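Local coordinates for protein SnoaL-like polyketide cyclase (PDB 3EHC) that is of unknown function but, as a SnoaL-like member of the NTF2 clan, may act as a polyketide cyclase or a related small-molecule enzyme, at residues Val32-Asn35 and Gly36-Phe39. Sequence-based numbering, arbitrary orientation.
Sequences VEHN and GRPF
H34 and R37, the first and last residues of a type I' β turn at the end of strand 32-34, pair through their backbones and lay their side chains alongside each other just before helix 40-54. N35 and G36 form the corners, both at positive phi. Two backbone bonds close the turn: R37 N donates to H34 O (2.9 Å) and H34 N to R37 O (3.2 Å), making one isolated antiparallel hydrogen-bonded pair. The R37 side chain then bends back alongside H34. Its turn at chi3 (-64°) brings NE to H34 O at 3.1 Å, so this carbonyl oxygen is gripped by two donors arriving from opposite faces of its plane. Farther out, R37 NH2 lies 2.8 Å from H34 ND1 at the edge of the imidazole, a weak bond because the N-H points poorly at the nitrogen; the ring and guanidinium planes stand 76° apart. The F39 ring packs beside this pair. Its CZ touches H34 CB at 3.4 Å, while CE2 lies over one face of the guanidinium, offset toward its rim. On the opposite side of the turn from H34 and F39, E33 CG rests on P38 CA (3.6 Å); P38 centres an inverse gamma turn with a weak F39 N to R37 O bond. Strand 32-34, outermost in the mixed sheet of this chain, pairs in parallel with strand 110-118 through backbone bonds of E33 and N35; E33 also forms a salt bridge with R112, and N35 OD1 accepts a bond from S116 N. V32 bonds through its backbone to G40, H34 packs on V114, S116 and M47, and F39 on Y44 and M47, so the turn joins sheet edge to helix 40-54, consistent with the NTF2-like α+β fold.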
ATOM      1  N   VAL B  32      14.652  14.129   2.722  1.00 34.17           N
ATOM      2  CA  VAL B  32      13.577  13.180   2.566  1.00 34.11           C
ATOM      3  C   VAL B  32      12.279  13.850   2.038  1.00 34.97           C
ATOM      4  O   VAL B  32      11.931  14.992   2.404  1.00 34.37           O
ATOM      5  CB  VAL B  32      13.318  12.402   3.872  1.00 34.03           C
ATOM      6  CG1 VAL B  32      12.841  13.336   4.974  1.00 31.23           C
ATOM      7  CG2 VAL B  32      12.309  11.257   3.621  1.00 31.50           C
ATOM      8  N   GLU B  33      11.608  13.118   1.148  1.00 34.33           N
ATOM      9  CA  GLU B  33      10.292  13.452   0.616  1.00 36.52           C
ATOM     10  C   GLU B  33       9.296  12.389   1.044  1.00 37.13           C
ATOM     11  O   GLU B  33       9.603  11.206   0.951  1.00 36.42           O
ATOM     12  CB  GLU B  33      10.338  13.385  -0.895  1.00 37.23           C
ATOM     13  CG  GLU B  33      10.424  14.664  -1.593  1.00 43.75           C
ATOM     14  CD  GLU B  33      10.666  14.452  -3.068  1.00 47.74           C
ATOM     15  OE1 GLU B  33      11.825  14.112  -3.433  1.00 50.38           O
ATOM     16  OE2 GLU B  33       9.689  14.618  -3.843  1.00 56.63           O
ATOM     17  N   HIS B  34       8.112  12.808   1.507  1.00 38.05           N
ATOM     18  CA  HIS B  34       7.051  11.892   1.898  1.00 36.57           C
ATOM     19  C   HIS B  34       5.793  12.261   1.137  1.00 38.36           C
ATOM     20  O   HIS B  34       5.335  13.390   1.241  1.00 37.95           O
ATOM     21  CB  HIS B  34       6.760  11.961   3.391  1.00 35.78           C
ATOM     22  CG  HIS B  34       5.852  10.865   3.877  1.00 34.69           C
ATOM     23  ND1 HIS B  34       4.481  10.923   3.758  1.00 34.39           N
ATOM     24  CD2 HIS B  34       6.120   9.683   4.487  1.00 40.17           C
ATOM     25  CE1 HIS B  34       3.942   9.834   4.274  1.00 34.28           C
ATOM     26  NE2 HIS B  34       4.916   9.056   4.715  1.00 35.94           N
ATOM     27  N   ASN B  35       5.230  11.298   0.400  1.00 38.46           N
ATOM     28  CA  ASN B  35       4.071  11.522  -0.481  1.00 38.09           C
ATOM     29  C   ASN B  35       4.182  12.792  -1.282  1.00 38.27           C
ATOM     30  O   ASN B  35       3.247  13.605  -1.340  1.00 37.48           O
ATOM     31  CB  ASN B  35       2.759  11.490   0.296  1.00 38.98           C
ATOM     32  CG  ASN B  35       2.391  10.097   0.707  1.00 39.19           C
ATOM     33  OD1 ASN B  35       3.043   9.146   0.310  1.00 40.81           O
ATOM     34  ND2 ASN B  35       1.369   9.966   1.515  1.00 31.52           N
ATOM     35  N   GLY B  36       5.351  12.963  -1.881  1.00 37.90           N
ATOM     36  CA  GLY B  36       5.657  14.119  -2.710  1.00 39.19           C
ATOM     37  C   GLY B  36       5.908  15.456  -2.017  1.00 39.03           C
ATOM     38  O   GLY B  36       6.108  16.449  -2.689  1.00 40.23           O
ATOM     39  N   ARG B  37       5.843  15.502  -0.690  1.00 38.85           N
ATOM     40  CA  ARG B  37       6.111  16.735   0.049  1.00 39.05           C
ATOM     41  C   ARG B  37       7.609  16.789   0.373  1.00 38.50           C
ATOM     42  O   ARG B  37       8.125  15.957   1.141  1.00 36.81           O
ATOM     43  CB  ARG B  37       5.245  16.826   1.305  1.00 41.35           C
ATOM     44  CG  ARG B  37       3.752  16.978   1.019  1.00 43.88           C
ATOM     45  CD  ARG B  37       2.937  16.579   2.250  1.00 51.86           C
ATOM     46  NE  ARG B  37       3.113  15.159   2.590  1.00 59.66           N
ATOM     47  CZ  ARG B  37       2.898  14.617   3.798  1.00 64.27           C
ATOM     48  NH1 ARG B  37       2.495  15.353   4.835  1.00 69.00           N
ATOM     49  NH2 ARG B  37       3.093  13.313   3.979  1.00 57.90           N
ATOM     50  N   PRO B  38       8.321  17.778  -0.214  1.00 39.03           N
ATOM     51  CA  PRO B  38       9.755  17.809  -0.021  1.00 38.02           C
ATOM     52  C   PRO B  38      10.079  18.530   1.284  1.00 36.07           C
ATOM     53  O   PRO B  38      10.647  19.607   1.273  1.00 34.96           O
ATOM     54  CB  PRO B  38      10.234  18.591  -1.245  1.00 38.25           C
ATOM     55  CG  PRO B  38       9.119  19.560  -1.516  1.00 39.57           C
ATOM     56  CD  PRO B  38       7.860  18.922  -1.038  1.00 37.43           C
ATOM     57  N   PHE B  39       9.718  17.919   2.409  1.00 35.57           N
ATOM     58  CA  PHE B  39       9.762  18.625   3.695  1.00 35.35           C
ATOM     59  C   PHE B  39      10.988  18.305   4.601  1.00 34.29           C
ATOM     60  O   PHE B  39      11.129  18.878   5.682  1.00 33.38           O
ATOM     61  CB  PHE B  39       8.395  18.529   4.433  1.00 37.15           C
ATOM     62  CG  PHE B  39       7.922  17.115   4.780  1.00 40.95           C
ATOM     63  CD1 PHE B  39       8.781  16.022   4.802  1.00 39.87           C
ATOM     64  CD2 PHE B  39       6.592  16.920   5.164  1.00 38.56           C
ATOM     65  CE1 PHE B  39       8.303  14.769   5.165  1.00 40.83           C
ATOM     66  CE2 PHE B  39       6.123  15.683   5.523  1.00 41.44           C
ATOM     67  CZ  PHE B  39       6.971  14.603   5.531  1.00 39.99           C
TER